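Local coordinates for protein peptidoglycan D,D-transpeptidase MrdA (PDB 7KIS) that probably cross-links the peptidoglycan of the bacterial cell wall, and is captured here with a diazabicyclooctane inhibitor bound in its transpeptidase pocket, at residues K330-A334 and S384-F389; F350-Y354 and R365-G371; K538-V544 and R561-L567. The contacts are given in a common frame with arbitrary orientation. Numbering follows the deposited sequence.

Contact 1: K330-A334 and S384-F389. With C9D ((2S,5R)-1-formyl-N'-[(3R)-pyrrolidine-3-carbonyl]-5-[(sulfooxy)amino]piperidine-2-carbohydrazide), chain C.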
loop_
_atom_site.group_PDB
_atom_site.type_symbol
_atom_site.label_atom_id
_atom_site.label_comp_id
_atom_site.label_asym_id
_atom_site.label_seq_id
_atom_site.Cartn_x
_atom_site.Cartn_y
_atom_site.Cartn_z
ATOM N N LYS A 330 11.801 5.840 -8.339
ATOM C CA LYS A 330 12.712 6.863 -8.850
ATOM C C LYS A 330 12.479 8.258 -8.276
ATOM O O LYS A 330 13.474 8.971 -8.059
ATOM C CB LYS A 330 12.641 6.878 -10.383
ATOM C CG LYS A 330 13.335 5.687 -11.026
ATOM C CD LYS A 330 13.045 5.593 -12.515
ATOM C CE LYS A 330 13.778 4.416 -13.139
ATOM N NZ LYS A 330 13.901 4.551 -14.616
ATOM N N PRO A 331 11.248 8.719 -8.021
ATOM C CA PRO A 331 11.106 10.009 -7.321
ATOM C C PRO A 331 11.793 10.027 -5.965
ATOM O O PRO A 331 12.494 10.995 -5.639
ATOM C CB PRO A 331 9.584 10.168 -7.203
ATOM C CG PRO A 331 9.043 9.394 -8.344
ATOM C CD PRO A 331 9.940 8.203 -8.465
ATOM N N ALA A 332 11.608 8.978 -5.161
ATOM C CA ALA A 332 12.252 8.923 -3.853
ATOM C C ALA A 332 13.767 8.826 -3.986
ATOM O O ALA A 332 14.506 9.408 -3.181
ATOM C CB ALA A 332 11.705 7.747 -3.047
ATOM N N VAL A 333 14.251 8.096 -4.994
ATOM C CA VAL A 333 15.689 8.023 -5.228
ATOM C C VAL A 333 16.231 9.389 -5.629
ATOM O O VAL A 333 17.319 9.791 -5.200
ATOM C CB VAL A 333 16.001 6.953 -6.291
ATOM C CG1 VAL A 333 17.500 6.850 -6.525
ATOM C CG2 VAL A 333 15.427 5.609 -5.873
ATOM N N ALA A 334 15.474 10.129 -6.445
ATOM C CA ALA A 334 15.893 11.472 -6.829
ATOM C C ALA A 334 15.996 12.380 -5.611
ATOM O O ALA A 334 16.929 13.185 -5.501
ATOM C CB ALA A 334 14.923 12.055 -7.854
ATOM N N SER A 384 11.345 8.316 -17.229
ATOM C CA SER A 384 11.922 7.235 -16.431
ATOM C C SER A 384 13.212 6.713 -17.063
ATOM O O SER A 384 13.328 5.552 -17.458
ATOM C CB SER A 384 10.910 6.106 -16.243
ATOM O OG SER A 384 11.409 5.130 -15.343
ATOM N N ASN A 385 14.204 7.595 -17.123
ATOM C CA ASN A 385 15.507 7.223 -17.649
ATOM C C ASN A 385 16.275 6.432 -16.598
ATOM O O ASN A 385 16.314 6.816 -15.425
ATOM C CB ASN A 385 16.285 8.472 -18.064
ATOM C CG ASN A 385 17.542 8.143 -18.848
ATOM O OD1 ASN A 385 18.604 7.919 -18.266
ATOM N ND2 ASN A 385 17.427 8.105 -20.173
ATOM N N ASP A 386 16.887 5.323 -17.015
ATOM C CA ASP A 386 17.614 4.493 -16.061
ATOM C C ASP A 386 19.033 4.994 -15.828
ATOM O O ASP A 386 19.547 4.878 -14.711
ATOM C CB ASP A 386 17.640 3.037 -16.532
ATOM C CG ASP A 386 16.250 2.440 -16.667
ATOM O OD1 ASP A 386 15.431 2.624 -15.743
ATOM O OD2 ASP A 386 15.975 1.792 -17.698
ATOM N N THR A 387 19.677 5.548 -16.859
ATOM C CA THR A 387 21.060 5.994 -16.714
ATOM C C THR A 387 21.170 7.148 -15.725
ATOM O O THR A 387 22.155 7.241 -14.981
ATOM C CB THR A 387 21.629 6.394 -18.076
ATOM O OG1 THR A 387 20.831 7.440 -18.643
ATOM C CG2 THR A 387 21.631 5.200 -19.014
ATOM N N TYR A 388 20.176 8.041 -15.709
ATOM C CA TYR A 388 20.179 9.137 -14.743
ATOM C C TYR A 388 20.212 8.610 -13.316
ATOM O O TYR A 388 20.958 9.122 -12.472
ATOM C CB TYR A 388 18.954 10.027 -14.962
ATOM C CG TYR A 388 18.836 11.205 -14.012
ATOM C CD1 TYR A 388 18.285 11.052 -12.743
ATOM C CD2 TYR A 388 19.248 12.474 -14.395
ATOM C CE1 TYR A 388 18.166 12.124 -11.880
ATOM C CE2 TYR A 388 19.131 13.552 -13.537
ATOM C CZ TYR A 388 18.590 13.371 -12.281
ATOM O OH TYR A 388 18.472 14.441 -11.423
ATOM N N PHE A 389 19.407 7.588 -13.025
ATOM C CA PHE A 389 19.377 7.019 -11.686
ATOM C C PHE A 389 20.468 5.980 -11.474
ATOM O O PHE A 389 20.847 5.726 -10.326
ATOM C CB PHE A 389 17.994 6.428 -11.405
ATOM C CG PHE A 389 16.891 7.450 -11.436
ATOM C CD1 PHE A 389 16.237 7.746 -12.619
ATOM C CD2 PHE A 389 16.525 8.131 -10.288
ATOM C CE1 PHE A 389 15.229 8.691 -12.658
ATOM C CE2 PHE A 389 15.520 9.079 -10.320
ATOM C CZ PHE A 389 14.871 9.359 -11.507
HETATM O OAF C9D C . 5.055 2.346 -17.676
HETATM S SAY C9D C . 6.438 2.190 -18.289
HETATM O OAD C9D C . 6.471 1.013 -19.241
HETATM O OAE C9D C . 6.592 3.502 -19.026
HETATM O OAR C9D C . 7.625 2.017 -17.089
HETATM N NAQ C9D C . 8.806 2.707 -17.529
HETATM C CAU C9D C . 9.921 1.715 -17.815
HETATM C CAJ C9D C . 9.363 0.342 -17.807
HETATM C CB C9D C . 10.403 -0.704 -17.891
HETATM C CAM C9D C . 11.053 1.915 -16.806
HETATM N N C9D C . 11.384 0.677 -16.003
HETATM C CAG C9D C . 11.177 0.701 -14.555
HETATM O OAA C9D C . 10.824 -0.288 -13.992
HETATM C CA C9D C . 11.359 -0.664 -16.702
HETATM C C C9D C . 12.747 -1.019 -17.208
HETATM O O C9D C . 12.893 -2.009 -17.839
HETATM N NAP C9D C . 13.915 -0.148 -16.935
HETATM N NAO C9D C . 15.170 -0.566 -17.457
HETATM C CAS C9D C . 15.777 -1.811 -16.986
HETATM O OAB C9D C . 15.236 -2.473 -16.161
HETATM C CAV C9D C . 17.157 -2.277 -17.591
HETATM C CAI C9D C . 17.089 -2.079 -19.147
HETATM C CAH C9D C . 16.938 -3.539 -19.748
HETATM N NAN C9D C . 17.518 -4.340 -18.832
HETATM C CAL C9D C . 17.306 -3.613 -17.375
#
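Lys330 and Phe389 carry most of this buried contact between the first turn of helix 330-340 and the start of helix 386-396. Lys330, extended from chi2 to chi4 (all t), brings NZ between two residues of the other segment: it donates to Ser384 OG at 2.7 Å and forms a salt bridge with Asp386 OD1, also 2.7 Å. A weak bond runs from Lys330 NZ to Asn385 O, 3.4 Å. Farther back, Lys330 CB sits over one face of the Phe389 ring, 3.7 Å from its centroid, a CH-pi contact. Ala334 CB meets the ring edge at Phe389 CE2 (3.9 Å), where Val333 CG1 also packs. Asn385 N-caps the second helix, its OD1 accepting from Tyr388 N at 3.0 Å. The lysine of the SxxK motif, which begins at Ser327, the predicted acyl-ester serine, meets the SxN-type motif, here Ser384-Asn385-Asp386. Asp386 also bonds weakly to the inhibitor through OD2. With one carboxylate and a hydroxyl accepting from NZ, the chemistry is consistent with a charged Lys330 here.

Contact 2: F350-Y354 and R365-G371; sequences FDPGY and RNWNRYG. With C9D ((2S,5R)-1-formyl-N'-[(3R)-pyrrolidine-3-carbonyl]-5-[(sulfooxy)amino]piperidine-2-carbohydrazide), chain C.
Phe350 (phi/psi -78/129) lies in short strand 349-351, which ends at Asp351, and makes no contact with 365-371. Asp351 (-106/99, chi1 t) points its CA-to-CB bond toward that segment; OD1 accepts from Gly353 N at 2.9 Å, forming an Asx turn, while OD2 comes to 3.2 Å from Gly371 CA and takes bonds from Asp372 N and Asn385 ND2. Pro352 (-81/6) turns the chain. Gly353 (102/4) lies against Gly371 (91/160), CA to CA 3.7 Å. Both positive-phi backbones call for glycine, and a CB would clash: on Gly353 with Arg369 O, on Gly371 with Asp351 O. Gly353 CA makes a CA-H...O contact with Arg369 O (3.3 Å), and Gly353 O accepts a nearly straight hydrogen bond from Asn366 N (3.0 Å, 178°). Tyr354 (-165/168, chi1 p) pairs with Arg365 (-90/149, chi1 m), on the same face, as a single antiparallel, non-hydrogen-bonded bridge, CA to CA 4.0 Å. Asn366 (-81/156, chi1 t) points CA-to-CB toward 350-354; Trp367 (-64/-24, chi1 p) follows, then a type I turn, Asn368 to Gly371. Segment 365-371 lines the inhibitor pocket, Arg365 O 3.2 Å from C9D CAI and a Trp367 ring face over C9D CAU, with 350-354 packed behind it. It follows strand 364-365, leads on toward helix 377-382, and bears on the start of helix 386-396, where Asn366 OD1 accepts from Asp386 N and Trp367 N donates to Asp386 OD2.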
loop_
_atom_site.group_PDB
_atom_site.type_symbol
_atom_site.label_atom_id
_atom_site.label_comp_id
_atom_site.label_asym_id
_atom_site.label_seq_id
_atom_site.Cartn_x
_atom_site.Cartn_y
_atom_site.Cartn_z
ATOM N N PHE A 350 24.240 13.074 -19.758
ATOM C CA PHE A 350 24.026 12.590 -21.114
ATOM C C PHE A 350 23.727 11.099 -21.101
ATOM O O PHE A 350 24.462 10.312 -20.497
ATOM C CB PHE A 350 25.240 12.863 -22.001
ATOM C CG PHE A 350 24.977 12.638 -23.463
ATOM C CD1 PHE A 350 24.236 13.552 -24.196
ATOM C CD2 PHE A 350 25.453 11.505 -24.101
ATOM C CE1 PHE A 350 23.985 13.346 -25.540
ATOM C CE2 PHE A 350 25.205 11.293 -25.444
ATOM C CZ PHE A 350 24.469 12.215 -26.163
ATOM N N ASP A 351 22.639 10.715 -21.766
ATOM C CA ASP A 351 22.208 9.323 -21.825
ATOM C C ASP A 351 22.508 8.758 -23.206
ATOM O O ASP A 351 21.742 8.992 -24.154
ATOM C CB ASP A 351 20.712 9.213 -21.509
ATOM C CG ASP A 351 20.151 7.835 -21.798
ATOM O OD1 ASP A 351 20.887 6.839 -21.636
ATOM O OD2 ASP A 351 18.966 7.748 -22.184
ATOM N N PRO A 352 23.608 8.025 -23.382
ATOM C CA PRO A 352 23.870 7.349 -24.656
ATOM C C PRO A 352 23.133 6.031 -24.827
ATOM O O PRO A 352 23.373 5.334 -25.816
ATOM C CB PRO A 352 25.386 7.117 -24.600
ATOM C CG PRO A 352 25.664 6.920 -23.149
ATOM C CD PRO A 352 24.681 7.789 -22.399
ATOM N N GLY A 353 22.253 5.675 -23.893
ATOM C CA GLY A 353 21.581 4.396 -23.907
ATOM C C GLY A 353 22.137 3.382 -22.933
ATOM O O GLY A 353 21.665 2.238 -22.922
ATOM N N TYR A 354 23.114 3.764 -22.115
ATOM C CA TYR A 354 23.764 2.853 -21.183
ATOM C C TYR A 354 24.538 3.684 -20.170
ATOM O O TYR A 354 24.731 4.890 -20.344
ATOM C CB TYR A 354 24.695 1.879 -21.909
ATOM C CG TYR A 354 25.654 2.564 -22.859
ATOM C CD1 TYR A 354 25.346 2.707 -24.206
ATOM C CD2 TYR A 354 26.864 3.077 -22.407
ATOM C CE1 TYR A 354 26.217 3.337 -25.075
ATOM C CE2 TYR A 354 27.740 3.710 -23.268
ATOM C CZ TYR A 354 27.412 3.836 -24.601
ATOM O OH TYR A 354 28.281 4.462 -25.464
ATOM N N ARG A 365 22.282 -0.913 -19.159
ATOM C CA ARG A 365 21.590 -0.367 -20.315
ATOM C C ARG A 365 20.256 0.264 -19.934
ATOM O O ARG A 365 19.595 -0.153 -18.980
ATOM C CB ARG A 365 21.381 -1.461 -21.363
ATOM C CG ARG A 365 22.682 -2.130 -21.761
ATOM C CD ARG A 365 22.502 -3.174 -22.845
ATOM N NE ARG A 365 23.780 -3.483 -23.482
ATOM C CZ ARG A 365 24.335 -2.746 -24.440
ATOM N NH1 ARG A 365 25.503 -3.097 -24.962
ATOM N NH2 ARG A 365 23.720 -1.657 -24.882
ATOM N N ASN A 366 19.877 1.289 -20.693
ATOM C CA ASN A 366 18.620 1.996 -20.510
ATOM C C ASN A 366 17.487 1.223 -21.177
ATOM O O ASN A 366 17.702 0.436 -22.103
ATOM C CB ASN A 366 18.720 3.409 -21.092
ATOM C CG ASN A 366 17.643 4.342 -20.570
ATOM O OD1 ASN A 366 17.211 4.238 -19.424
ATOM N ND2 ASN A 366 17.212 5.274 -21.415
ATOM N N TRP A 367 16.261 1.448 -20.691
ATOM C CA TRP A 367 15.113 0.797 -21.310
ATOM C C TRP A 367 14.911 1.250 -22.749
ATOM O O TRP A 367 14.317 0.512 -23.543
ATOM C CB TRP A 367 13.842 1.055 -20.493
ATOM C CG TRP A 367 13.268 2.435 -20.655
ATOM C CD1 TRP A 367 13.505 3.520 -19.861
ATOM C CD2 TRP A 367 12.357 2.876 -21.672
ATOM N NE1 TRP A 367 12.803 4.608 -20.322
ATOM C CE2 TRP A 367 12.091 4.239 -21.432
ATOM C CE3 TRP A 367 11.745 2.250 -22.762
ATOM C CZ2 TRP A 367 11.238 4.986 -22.244
ATOM C CZ3 TRP A 367 10.900 2.994 -23.566
ATOM C CH2 TRP A 367 10.654 4.348 -23.303
ATOM N N ASN A 368 15.402 2.434 -23.106
ATOM C CA ASN A 368 15.480 2.865 -24.496
ATOM C C ASN A 368 16.927 2.726 -24.949
ATOM O O ASN A 368 17.803 3.471 -24.496
ATOM C CB ASN A 368 14.986 4.301 -24.656
ATOM C CG ASN A 368 15.089 4.797 -26.084
ATOM O OD1 ASN A 368 15.000 4.016 -27.033
ATOM N ND2 ASN A 368 15.276 6.103 -26.246
ATOM N N ARG A 369 17.172 1.765 -25.843
ATOM C CA ARG A 369 18.534 1.397 -26.216
ATOM C C ARG A 369 19.312 2.578 -26.783
ATOM O O ARG A 369 20.524 2.686 -26.559
ATOM C CB ARG A 369 18.515 0.231 -27.203
ATOM C CG ARG A 369 18.848 -1.115 -26.560
ATOM C CD ARG A 369 18.109 -1.289 -25.235
ATOM N NE ARG A 369 18.411 -2.556 -24.576
ATOM C CZ ARG A 369 17.807 -2.984 -23.471
ATOM N NH1 ARG A 369 16.867 -2.242 -22.899
ATOM N NH2 ARG A 369 18.141 -4.150 -22.936
ATOM N N TYR A 370 18.645 3.473 -27.507
ATOM C CA TYR A 370 19.340 4.520 -28.242
ATOM C C TYR A 370 19.522 5.798 -27.433
ATOM O O TYR A 370 20.117 6.754 -27.943
ATOM C CB TYR A 370 18.579 4.848 -29.531
ATOM C CG TYR A 370 18.116 3.637 -30.312
ATOM C CD1 TYR A 370 16.794 3.517 -30.723
ATOM C CD2 TYR A 370 19.002 2.620 -30.650
ATOM C CE1 TYR A 370 16.366 2.415 -31.440
ATOM C CE2 TYR A 370 18.582 1.516 -31.368
ATOM C CZ TYR A 370 17.265 1.418 -31.760
ATOM O OH TYR A 370 16.849 0.320 -32.474
ATOM N N GLY A 371 19.021 5.848 -26.205
ATOM C CA GLY A 371 19.312 6.948 -25.313
ATOM C C GLY A 371 18.310 8.084 -25.421
ATOM O O GLY A 371 17.586 8.232 -26.405
HETATM O OAF C9D C . 5.055 2.346 -17.676
HETATM S SAY C9D C . 6.438 2.190 -18.289
HETATM O OAD C9D C . 6.471 1.013 -19.241
HETATM O OAE C9D C . 6.592 3.502 -19.026
HETATM O OAR C9D C . 7.625 2.017 -17.089
HETATM N NAQ C9D C . 8.806 2.707 -17.529
HETATM C CAU C9D C . 9.921 1.715 -17.815
HETATM C CAJ C9D C . 9.363 0.342 -17.807
HETATM C CB C9D C . 10.403 -0.704 -17.891
HETATM C CAM C9D C . 11.053 1.915 -16.806
HETATM N N C9D C . 11.384 0.677 -16.003
HETATM C CAG C9D C . 11.177 0.701 -14.555
HETATM O OAA C9D C . 10.824 -0.288 -13.992
HETATM C CA C9D C . 11.359 -0.664 -16.702
HETATM C C C9D C . 12.747 -1.019 -17.208
HETATM O O C9D C . 12.893 -2.009 -17.839
HETATM N NAP C9D C . 13.915 -0.148 -16.935
HETATM N NAO C9D C . 15.170 -0.566 -17.457
HETATM C CAS C9D C . 15.777 -1.811 -16.986
HETATM O OAB C9D C . 15.236 -2.473 -16.161
HETATM C CAV C9D C . 17.157 -2.277 -17.591
HETATM C CAI C9D C . 17.089 -2.079 -19.147
HETATM C CAH C9D C . 16.938 -3.539 -19.748
HETATM N NAN C9D C . 17.518 -4.340 -18.832
HETATM C CAL C9D C . 17.306 -3.613 -17.375
#

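Contact 3: K538-V544 and R561-L567. With C9D ((2S,5R)-1-formyl-N'-[(3R)-pyrrolidine-3-carbonyl]-5-[(sulfooxy)amino]piperidine-2-carbohydrazide), chain C.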
loop_
_atom_site.group_PDB
_atom_site.type_symbol
_atom_site.label_atom_id
_atom_site.label_comp_id
_atom_site.label_asym_id
_atom_site.label_seq_id
_atom_site.Cartn_x
_atom_site.Cartn_y
_atom_site.Cartn_z
ATOM N N LYS A 538 3.676 8.068 -11.302
ATOM C CA LYS A 538 4.782 7.479 -12.045
ATOM C C LYS A 538 4.523 5.993 -12.230
ATOM O O LYS A 538 4.160 5.301 -11.275
ATOM C CB LYS A 538 6.128 7.694 -11.354
ATOM C CG LYS A 538 7.276 7.201 -12.212
ATOM C CD LYS A 538 8.617 7.395 -11.556
ATOM C CE LYS A 538 9.723 7.138 -12.555
ATOM N NZ LYS A 538 9.416 5.921 -13.355
ATOM N N SER A 539 4.715 5.513 -13.452
ATOM C CA SER A 539 4.523 4.109 -13.766
ATOM C C SER A 539 5.828 3.339 -13.618
ATOM O O SER A 539 6.922 3.909 -13.598
ATOM C CB SER A 539 3.984 3.943 -15.187
ATOM O OG SER A 539 4.581 4.875 -16.073
ATOM N N GLY A 540 5.696 2.021 -13.512
ATOM C CA GLY A 540 6.852 1.152 -13.439
ATOM C C GLY A 540 6.455 -0.277 -13.730
ATOM O O GLY A 540 5.295 -0.582 -14.019
ATOM N N THR A 541 7.448 -1.155 -13.651
ATOM C CA THR A 541 7.275 -2.583 -13.860
ATOM C C THR A 541 7.990 -3.317 -12.737
ATOM O O THR A 541 9.044 -2.875 -12.271
ATOM C CB THR A 541 7.814 -3.040 -15.224
ATOM O OG1 THR A 541 9.182 -2.641 -15.359
ATOM C CG2 THR A 541 7.000 -2.425 -16.351
ATOM N N ALA A 542 7.416 -4.433 -12.304
ATOM C CA ALA A 542 8.056 -5.292 -11.321
ATOM C C ALA A 542 8.717 -6.473 -12.019
ATOM O O ALA A 542 8.324 -6.867 -13.117
ATOM C CB ALA A 542 7.040 -5.794 -10.291
ATOM N N GLN A 543 9.745 -7.020 -11.378
ATOM C CA GLN A 543 10.569 -8.050 -11.994
ATOM C C GLN A 543 10.005 -9.431 -11.692
ATOM O O GLN A 543 9.580 -9.706 -10.567
ATOM C CB GLN A 543 12.013 -7.975 -11.489
ATOM C CG GLN A 543 12.609 -6.578 -11.284
ATOM C CD GLN A 543 12.173 -5.538 -12.306
ATOM O OE1 GLN A 543 11.863 -4.401 -11.947
ATOM N NE2 GLN A 543 12.179 -5.910 -13.580
ATOM N N VAL A 544 9.980 -10.287 -12.708
ATOM C CA VAL A 544 9.615 -11.690 -12.529
ATOM C C VAL A 544 10.668 -12.587 -13.175
ATOM O O VAL A 544 11.797 -12.687 -12.693
ATOM C CB VAL A 544 8.213 -11.993 -13.093
ATOM C CG1 VAL A 544 7.719 -13.334 -12.586
ATOM C CG2 VAL A 544 7.233 -10.901 -12.703
ATOM N N ARG A 561 6.544 -19.491 -19.260
ATOM C CA ARG A 561 5.989 -18.869 -18.067
ATOM C C ARG A 561 5.285 -17.564 -18.446
ATOM O O ARG A 561 4.744 -17.452 -19.547
ATOM C CB ARG A 561 7.085 -18.640 -17.022
ATOM C CG ARG A 561 6.559 -18.519 -15.588
ATOM C CD ARG A 561 7.670 -18.385 -14.539
ATOM N NE ARG A 561 8.791 -17.530 -14.943
ATOM C CZ ARG A 561 8.700 -16.283 -15.409
ATOM N NH1 ARG A 561 7.528 -15.673 -15.546
ATOM N NH2 ARG A 561 9.806 -15.634 -15.745
ATOM N N HIS A 562 5.289 -16.573 -17.557
ATOM C CA HIS A 562 4.412 -15.420 -17.707
ATOM C C HIS A 562 5.193 -14.112 -17.649
ATOM O O HIS A 562 6.393 -14.075 -17.364
ATOM C CB HIS A 562 3.318 -15.422 -16.632
ATOM C CG HIS A 562 1.990 -15.898 -17.130
ATOM N ND1 HIS A 562 1.372 -15.352 -18.235
ATOM C CD2 HIS A 562 1.167 -16.874 -16.682
ATOM C CE1 HIS A 562 0.223 -15.968 -18.442
ATOM N NE2 HIS A 562 0.074 -16.898 -17.515
ATOM N N ARG A 563 4.466 -13.036 -17.931
ATOM C CA ARG A 563 5.009 -11.690 -18.048
ATOM C C ARG A 563 5.255 -11.084 -16.664
ATOM O O ARG A 563 5.129 -11.749 -15.632
ATOM C CB ARG A 563 4.069 -10.836 -18.889
ATOM C CG ARG A 563 3.572 -11.529 -20.150
ATOM C CD ARG A 563 2.186 -11.047 -20.545
ATOM N NE ARG A 563 1.895 -11.316 -21.951
ATOM C CZ ARG A 563 1.187 -12.354 -22.383
ATOM N NH1 ARG A 563 0.691 -13.229 -21.518
ATOM N NH2 ARG A 563 0.973 -12.519 -23.681
ATOM N N ASP A 564 5.608 -9.800 -16.632
ATOM C CA ASP A 564 5.962 -9.106 -15.403
ATOM C C ASP A 564 4.867 -8.121 -15.000
ATOM O O ASP A 564 4.081 -7.651 -15.827
ATOM C CB ASP A 564 7.320 -8.399 -15.532
ATOM C CG ASP A 564 7.420 -7.508 -16.756
ATOM O OD1 ASP A 564 6.391 -6.970 -17.208
ATOM O OD2 ASP A 564 8.549 -7.337 -17.265
ATOM N N HIS A 565 4.827 -7.819 -13.703
ATOM C CA HIS A 565 3.758 -6.998 -13.144
ATOM C C HIS A 565 3.905 -5.529 -13.526
ATOM O O HIS A 565 5.013 -4.983 -13.565
ATOM C CB HIS A 565 3.739 -7.121 -11.619
ATOM C CG HIS A 565 3.921 -8.520 -11.119
ATOM N ND1 HIS A 565 3.205 -9.587 -11.616
ATOM C CD2 HIS A 565 4.734 -9.026 -10.162
ATOM C CE1 HIS A 565 3.571 -10.690 -10.989
ATOM N NE2 HIS A 565 4.498 -10.376 -10.102
ATOM N N ALA A 566 2.771 -4.893 -13.811
ATOM C CA ALA A 566 2.711 -3.465 -14.089
ATOM C C ALA A 566 2.374 -2.697 -12.816
ATOM O O ALA A 566 1.494 -3.100 -12.048
ATOM C CB ALA A 566 1.673 -3.169 -15.171
ATOM N N LEU A 567 3.078 -1.588 -12.596
ATOM C CA LEU A 567 2.927 -0.789 -11.388
ATOM C C LEU A 567 2.677 0.668 -11.753
ATOM O O LEU A 567 3.198 1.174 -12.750
ATOM C CB LEU A 567 4.171 -0.886 -10.490
ATOM C CG LEU A 567 4.207 -1.977 -9.417
ATOM C CD1 LEU A 567 4.257 -3.356 -10.047
ATOM C CD2 LEU A 567 5.399 -1.775 -8.495
HETATM O OAF C9D C . 5.055 2.346 -17.676
HETATM S SAY C9D C . 6.438 2.190 -18.289
HETATM O OAD C9D C . 6.471 1.013 -19.241
HETATM O OAE C9D C . 6.592 3.502 -19.026
HETATM O OAR C9D C . 7.625 2.017 -17.089
HETATM N NAQ C9D C . 8.806 2.707 -17.529
HETATM C CAU C9D C . 9.921 1.715 -17.815
HETATM C CAJ C9D C . 9.363 0.342 -17.807
HETATM C CB C9D C . 10.403 -0.704 -17.891
HETATM C CAM C9D C . 11.053 1.915 -16.806
HETATM N N C9D C . 11.384 0.677 -16.003
HETATM C CAG C9D C . 11.177 0.701 -14.555
HETATM O OAA C9D C . 10.824 -0.288 -13.992
HETATM C CA C9D C . 11.359 -0.664 -16.702
HETATM C C C9D C . 12.747 -1.019 -17.208
HETATM O O C9D C . 12.893 -2.009 -17.839
HETATM N NAP C9D C . 13.915 -0.148 -16.935
HETATM N NAO C9D C . 15.170 -0.566 -17.457
HETATM C CAS C9D C . 15.777 -1.811 -16.986
HETATM O OAB C9D C . 15.236 -2.473 -16.161
HETATM C CAV C9D C . 17.157 -2.277 -17.591
HETATM C CAI C9D C . 17.089 -2.079 -19.147
HETATM C CAH C9D C . 16.938 -3.539 -19.748
HETATM N NAN C9D C . 17.518 -4.340 -18.832
HETATM C CAL C9D C . 17.306 -3.613 -17.375
#
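The KSGT sequence Lys538-Ser539-Gly540-Thr541, the KTG-type motif of penicillin-binding proteins, lies on strand 536-541 at the edge of the five-stranded antiparallel sheet of the transpeptidase domain, and this contact pairs it with its neighbour, strand 566-572. Gly540 and Leu567 form a hydrogen-bonded pair, Gly540 N to Leu567 O at 2.7 Å and Leu567 N to Gly540 O at 2.8 Å; Thr541 and Ala566 follow as a non-hydrogen-bonded pair, CA to CA 4.7 Å. One more bond, Ala542 N to His565 O at 2.8 Å, carries the pairing past the regular strands. Side chains complete it: Ala542 CB touches Leu567 CD1 at 3.7 Å, and Val544 CG2 stands over the face of the His565 ring, 4.0 Å from its centroid. ND1 of that ring accepts from the Asn587 amide. The strand edge not used by this pairing lies along the pocket. Ser539 OG, hydrogen-bonded to Thr523, makes a weak bond to the sulfate oxygen OAF of C9D, while the neighbouring Lys538 NZ makes weak bonds to Ser384 OG and Ser327 O. Thr541 OG1 donates to the formyl oxygen OAA of C9D at 3.2 Å.

In the fold
All three contacts touch C9D and so line one pocket of the transpeptidase domain. Contacts 1 and 2, with centres about 13 Å apart, meet directly: Asn385 ND2 lies 2.6 Å from Asp351 OD2 and Asp386 N 2.7 Å from Asn366 OD1, both probable hydrogen bonds. Contact 3, centred about 17 Å from contact 1, joins it where Lys538 NZ approaches Ser384 OG at 2.9 Å. Contacts 2 and 3 stay about 8 Å apart at their nearest atoms, with contact 1 touching both. Side chains of Ser384 and Lys538 each come within about 3 Å of that of Ser327, the predicted acyl-ester serine, whereas Asn366 is about 8 Å from it, closer to the pyrrolidine end of the inhibitor.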